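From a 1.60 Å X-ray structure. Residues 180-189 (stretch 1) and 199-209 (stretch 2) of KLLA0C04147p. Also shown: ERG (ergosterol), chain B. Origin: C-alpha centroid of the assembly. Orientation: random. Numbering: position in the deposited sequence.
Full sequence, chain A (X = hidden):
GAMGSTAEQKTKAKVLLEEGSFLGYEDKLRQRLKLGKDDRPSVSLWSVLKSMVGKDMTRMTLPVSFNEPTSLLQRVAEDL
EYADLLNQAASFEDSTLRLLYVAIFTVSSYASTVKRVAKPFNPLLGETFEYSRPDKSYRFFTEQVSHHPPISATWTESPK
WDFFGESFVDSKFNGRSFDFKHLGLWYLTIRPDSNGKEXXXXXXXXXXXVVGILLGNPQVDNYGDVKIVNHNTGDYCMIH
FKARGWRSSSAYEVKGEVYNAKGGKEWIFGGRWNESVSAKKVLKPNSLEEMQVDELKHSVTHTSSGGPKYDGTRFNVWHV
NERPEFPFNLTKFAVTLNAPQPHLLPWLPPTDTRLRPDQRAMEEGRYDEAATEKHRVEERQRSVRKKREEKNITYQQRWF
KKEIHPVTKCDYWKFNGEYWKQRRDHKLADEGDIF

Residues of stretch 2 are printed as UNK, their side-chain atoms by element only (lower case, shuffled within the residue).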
# COMPACT_ATOMS: atom_id res chain seq x y z
N PHE A 180 15.30 -1.09 -1.01
CA PHE A 180 14.08 -0.84 -1.77
C PHE A 180 13.73 0.63 -1.70
O PHE A 180 13.55 1.18 -0.60
CB PHE A 180 12.93 -1.70 -1.24
CG PHE A 180 13.23 -3.16 -1.30
CD1 PHE A 180 13.93 -3.78 -0.26
CD2 PHE A 180 12.90 -3.89 -2.42
CE1 PHE A 180 14.26 -5.13 -0.35
CE2 PHE A 180 13.22 -5.23 -2.51
CZ PHE A 180 13.90 -5.85 -1.48
N LYS A 181 13.65 1.27 -2.86
CA LYS A 181 13.24 2.67 -2.94
C LYS A 181 11.91 2.76 -3.67
O LYS A 181 11.67 2.01 -4.63
CB LYS A 181 14.31 3.52 -3.63
CG LYS A 181 15.64 3.52 -2.87
CD LYS A 181 16.62 4.54 -3.41
CE LYS A 181 17.62 4.97 -2.33
NZ LYS A 181 18.44 3.85 -1.81
N HIS A 182 11.06 3.66 -3.20
CA HIS A 182 9.70 3.83 -3.72
C HIS A 182 9.65 5.18 -4.42
O HIS A 182 9.61 6.23 -3.77
CB HIS A 182 8.70 3.72 -2.57
CG HIS A 182 8.77 2.39 -1.89
ND1 HIS A 182 7.81 1.42 -2.06
CD2 HIS A 182 9.73 1.84 -1.11
CE1 HIS A 182 8.17 0.33 -1.40
NE2 HIS A 182 9.33 0.56 -0.82
N LEU A 183 9.67 5.14 -5.75
CA LEU A 183 9.92 6.34 -6.54
C LEU A 183 8.67 7.13 -6.89
O LEU A 183 8.79 8.28 -7.32
CB LEU A 183 10.66 5.94 -7.83
CG LEU A 183 11.98 5.19 -7.63
CD1 LEU A 183 12.68 4.92 -8.96
CD2 LEU A 183 12.90 5.95 -6.69
N GLY A 184 7.48 6.56 -6.72
CA GLY A 184 6.27 7.23 -7.14
C GLY A 184 5.73 8.22 -6.10
O GLY A 184 5.96 8.11 -4.90
N LEU A 185 4.96 9.19 -6.58
CA LEU A 185 4.31 10.16 -5.72
C LEU A 185 2.92 9.67 -5.32
O LEU A 185 2.20 9.06 -6.13
CB LEU A 185 4.20 11.51 -6.42
CG LEU A 185 3.76 12.73 -5.62
CD1 LEU A 185 4.74 13.01 -4.48
CD2 LEU A 185 3.65 13.94 -6.55
N TRP A 186 2.55 9.92 -4.07
CA TRP A 186 1.26 9.52 -3.52
C TRP A 186 0.40 10.75 -3.23
O TRP A 186 0.91 11.78 -2.77
CB TRP A 186 1.48 8.67 -2.27
CG TRP A 186 2.15 7.41 -2.70
CD1 TRP A 186 3.49 7.20 -2.81
CD2 TRP A 186 1.51 6.23 -3.19
NE1 TRP A 186 3.73 5.94 -3.29
CE2 TRP A 186 2.53 5.32 -3.54
CE3 TRP A 186 0.18 5.83 -3.33
CZ2 TRP A 186 2.25 4.05 -4.04
CZ3 TRP A 186 -0.09 4.57 -3.83
CH2 TRP A 186 0.94 3.69 -4.16
N TYR A 187 -0.89 10.63 -3.50
CA TYR A 187 -1.84 11.74 -3.46
C TYR A 187 -2.96 11.38 -2.52
O TYR A 187 -3.68 10.40 -2.75
CB TYR A 187 -2.43 12.01 -4.85
CG TYR A 187 -1.49 12.52 -5.91
CD1 TYR A 187 -0.55 11.67 -6.51
CD2 TYR A 187 -1.57 13.83 -6.37
CE1 TYR A 187 0.30 12.13 -7.51
CE2 TYR A 187 -0.72 14.30 -7.37
CZ TYR A 187 0.21 13.45 -7.94
OH TYR A 187 1.05 13.90 -8.94
N LEU A 188 -3.17 12.19 -1.48
CA LEU A 188 -4.19 11.90 -0.49
C LEU A 188 -5.09 13.12 -0.39
O LEU A 188 -4.62 14.21 -0.05
CB LEU A 188 -3.56 11.53 0.85
CG LEU A 188 -4.43 10.70 1.79
CD1 LEU A 188 -3.57 9.92 2.78
CD2 LEU A 188 -5.41 11.59 2.54
N THR A 189 -6.36 12.95 -0.75
CA THR A 189 -7.34 14.03 -0.78
C THR A 189 -8.27 13.88 0.40
O THR A 189 -8.82 12.80 0.64
CB THR A 189 -8.14 14.00 -2.09
OG1 THR A 189 -7.27 14.17 -3.20
CG2 THR A 189 -9.19 15.12 -2.09
N UNK A 199 -8.96 19.24 -0.03
CA UNK A 199 -7.54 19.55 0.05
C UNK A 199 -6.71 18.34 -0.37
O UNK A 199 -7.12 17.19 -0.19
c UNK A 199 -7.42 18.93 2.52
o UNK A 199 -7.06 20.67 4.09
c UNK A 199 -7.25 19.44 3.93
c UNK A 199 -7.15 19.99 1.47
o UNK A 199 -7.32 18.61 4.86
N UNK A 200 -5.53 18.62 -0.92
CA UNK A 200 -4.63 17.59 -1.45
C UNK A 200 -3.34 17.55 -0.66
O UNK A 200 -2.64 18.56 -0.55
c UNK A 200 -3.75 15.51 -3.59
c UNK A 200 -4.31 17.86 -2.92
c UNK A 200 -3.24 16.95 -3.53
c UNK A 200 -2.84 17.44 -4.92
N UNK A 201 -2.99 16.36 -0.15
CA UNK A 201 -1.69 16.09 0.44
C UNK A 201 -0.88 15.22 -0.53
O UNK A 201 -1.44 14.33 -1.16
c UNK A 201 -4.12 17.38 4.80
c UNK A 201 -4.04 16.00 2.85
c UNK A 201 -2.75 17.47 4.80
c UNK A 201 -2.65 16.09 2.83
c UNK A 201 -1.83 15.37 1.77
o UNK A 201 -4.84 18.03 5.79
c UNK A 201 -2.02 16.81 3.83
c UNK A 201 -4.78 16.65 3.83
N UNK A 202 0.42 15.48 -0.65
CA UNK A 202 1.28 14.58 -1.41
C UNK A 202 2.55 14.25 -0.63
O UNK A 202 3.01 15.04 0.21
c UNK A 202 1.68 15.17 -2.79
o UNK A 202 2.36 16.41 -2.60
c UNK A 202 0.45 15.39 -3.66
N UNK A 203 3.12 13.08 -0.92
CA UNK A 203 4.34 12.60 -0.26
C UNK A 203 4.87 11.40 -1.01
O UNK A 203 4.19 10.82 -1.87
c UNK A 203 1.83 8.65 1.69
o UNK A 203 1.15 7.46 1.87
c UNK A 203 1.89 10.99 1.19
c UNK A 203 3.89 9.79 1.71
c UNK A 203 4.08 12.24 1.20
c UNK A 203 3.27 10.99 1.37
c UNK A 203 3.18 8.64 1.87
c UNK A 203 1.15 9.81 1.35
N UNK A 204 6.11 11.02 -0.69
CA UNK A 204 6.70 9.76 -1.13
C UNK A 204 6.99 8.87 0.07
O UNK A 204 7.32 9.35 1.17
c UNK A 204 7.75 10.73 -3.21
c UNK A 204 8.64 11.29 -5.45
c UNK A 204 8.99 10.79 -4.06
n UNK A 204 9.80 11.14 -6.39
c UNK A 204 7.99 9.98 -1.92
N UNK A 205 6.90 7.56 -0.14
CA UNK A 205 7.04 6.59 0.92
C UNK A 205 8.51 6.40 1.31
O UNK A 205 9.41 6.65 0.51
c UNK A 205 4.41 4.01 -0.32
n UNK A 205 2.37 2.76 -1.04
c UNK A 205 6.45 5.25 0.47
c UNK A 205 2.88 4.00 -0.37
c UNK A 205 4.92 5.31 0.30
N UNK A 206 8.76 5.95 2.53
CA UNK A 206 10.15 5.73 2.96
C UNK A 206 10.77 4.53 2.25
O UNK A 206 10.10 3.71 1.62
c UNK A 206 8.63 4.83 4.58
c UNK A 206 10.00 5.47 4.47
c UNK A 206 7.79 5.60 3.58
N UNK A 207 12.09 4.44 2.36
CA UNK A 207 12.81 3.27 1.87
C UNK A 207 12.63 2.08 2.81
O UNK A 207 12.32 2.23 3.99
c UNK A 207 14.30 3.57 1.73
o UNK A 207 13.99 5.06 -0.08
c UNK A 207 14.55 4.84 0.99
n UNK A 207 15.37 5.72 1.56
N UNK A 208 12.85 0.88 2.28
CA UNK A 208 12.95 -0.31 3.11
C UNK A 208 14.24 -1.03 2.78
O UNK A 208 14.81 -0.87 1.71
c UNK A 208 10.65 -0.70 2.08
n UNK A 208 9.77 0.07 2.73
c UNK A 208 11.76 -1.29 2.91
o UNK A 208 10.58 -0.93 0.88
N UNK A 209 14.70 -1.85 3.72
CA UNK A 209 15.85 -2.68 3.43
C UNK A 209 15.75 -3.96 4.23
O UNK A 209 15.13 -3.99 5.30
c UNK A 209 18.60 -0.83 5.50
n UNK A 209 18.65 -0.20 6.67
c UNK A 209 17.29 -1.55 5.19
c UNK A 209 17.17 -1.96 3.74
o UNK A 209 19.54 -0.84 4.71
C1 ERG B . 6.40 -1.37 1.68
C2 ERG B . 5.09 -0.61 1.77
C3 ERG B . 4.77 -0.09 0.39
C4 ERG B . 4.64 -1.25 -0.60
C5 ERG B . 5.78 -2.13 -0.57
C6 ERG B . 6.17 -2.77 -1.74
C7 ERG B . 7.22 -3.69 -1.79
C8 ERG B . 7.94 -4.02 -0.63
C9 ERG B . 7.73 -3.23 0.54
C10 ERG B . 6.35 -2.53 0.67
C11 ERG B . 8.17 -3.93 1.89
C12 ERG B . 9.46 -4.75 1.74
C13 ERG B . 9.27 -5.74 0.58
C14 ERG B . 9.12 -4.86 -0.68
C15 ERG B . 9.21 -5.88 -1.80
C16 ERG B . 10.28 -6.89 -1.29
C17 ERG B . 10.55 -6.49 0.18
C18 ERG B . 8.09 -6.72 0.80
C19 ERG B . 5.34 -3.60 1.18
C20 ERG B . 10.95 -7.74 0.99
C21 ERG B . 11.16 -7.49 2.48
C22 ERG B . 12.25 -8.24 0.38
C23 ERG B . 12.30 -9.54 -0.34
C24 ERG B . 13.61 -10.00 -0.98
C25 ERG B . 13.79 -11.50 -0.71
C26 ERG B . 13.86 -11.72 0.81
C27 ERG B . 15.08 -12.07 -1.32
C28 ERG B . 13.50 -9.71 -2.46
O1 ERG B . 3.53 0.70 0.41
O HOH W 1 6.90 6.61 -2.86
O HOH W 2 11.47 5.29 -0.93

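Position 199 carries three carbons in a row, the third bearing two oxygens; this side chain stays clear of stretch 1, but the backbone O receives a CA-H...O contact from Thr 189 CA at 3.2 Å. The carboxylate makes it Glu 199. Position 200 has four carbons forked at the second, and a terminal carbon lies 3.9 Å from Tyr 187 CD2, at the ring edge: the pattern of Leu 200. At 201, one carbon leads to a six-carbon ring bearing an oxygen; its CB lies 4.3 Å from Leu 188 CB, and its backbone pairs with Leu 188, from N of 201 to Leu 188 O (2.7 Å) and from Leu 188 N to O of 201 (2.8 Å). The ring defines Tyr 201, whose OH donates to Glu 199 OE1 (2.7 Å).

At position 202 the first carbon carries one oxygen and one further carbon, and the latter packs off-centre on the Tyr 187 ring, 3.7 Å from Tyr 187 CD2. This is the pattern of a beta-branched hydroxyl side chain, hence Thr 202; its OG1 is hydrogen-bonded elsewhere in the structure. Position 203 again has a carbon and an oxygen-bearing six-carbon ring; Trp 186 CB sits over the ring face, 3.8 Å from its nearest ring carbon, so it is Tyr 203.

Position 204 is an unbranched chain of four carbons ending in nitrogen, which donates to Leu 183 O at 3.2 Å. This is Lys 204. Position 205 has the same composition but runs across Trp 186: its last carbon lies over the five-membered ring and its nitrogen over the six-membered ring, 3.3 Å from Trp 186 CZ2, in a cation-pi contact. It is Lys 205, and Lys 205 NZ donates to ergosterol O1 at 2.8 Å.

At 206, three carbons close onto the backbone nitrogen; the CA-to-CB bond points away from stretch 1, while the O of 206 approaches His 182 CD2 (3.3 Å). The closed ring gives Pro 206. Position 207 has two carbons, the second bearing one oxygen and one nitrogen, with the oxygen 3.6 Å from Lys 181 CG: Asn 207. Position 208 has the same make-up, and its side-chain oxygen accepts from His 182 NE2 at 2.6 Å: Asn 208. Position 209 is one carbon longer with the same amide; its CA-to-CB bond points away from stretch 1, and its CA lies 4.3 Å from Phe 180 CD1, at the ring edge. It is Gln 209.

Two antiparallel ladders, offset by one residue, hold the stretches together. Between them, a water links His 182 O and Gly 184 O to Lys 205 N, and another joins His 182 N to Lys 205 O and Asn 207 OD1, bridging where direct backbone pairing lapses. The contact also builds part of the sterol site: Lys 205 binds the hydroxyl, while His 182 and Phe 180 pack against the sterol carbons.

Stretch 2 (199-209) ELYTYKKPNNQ
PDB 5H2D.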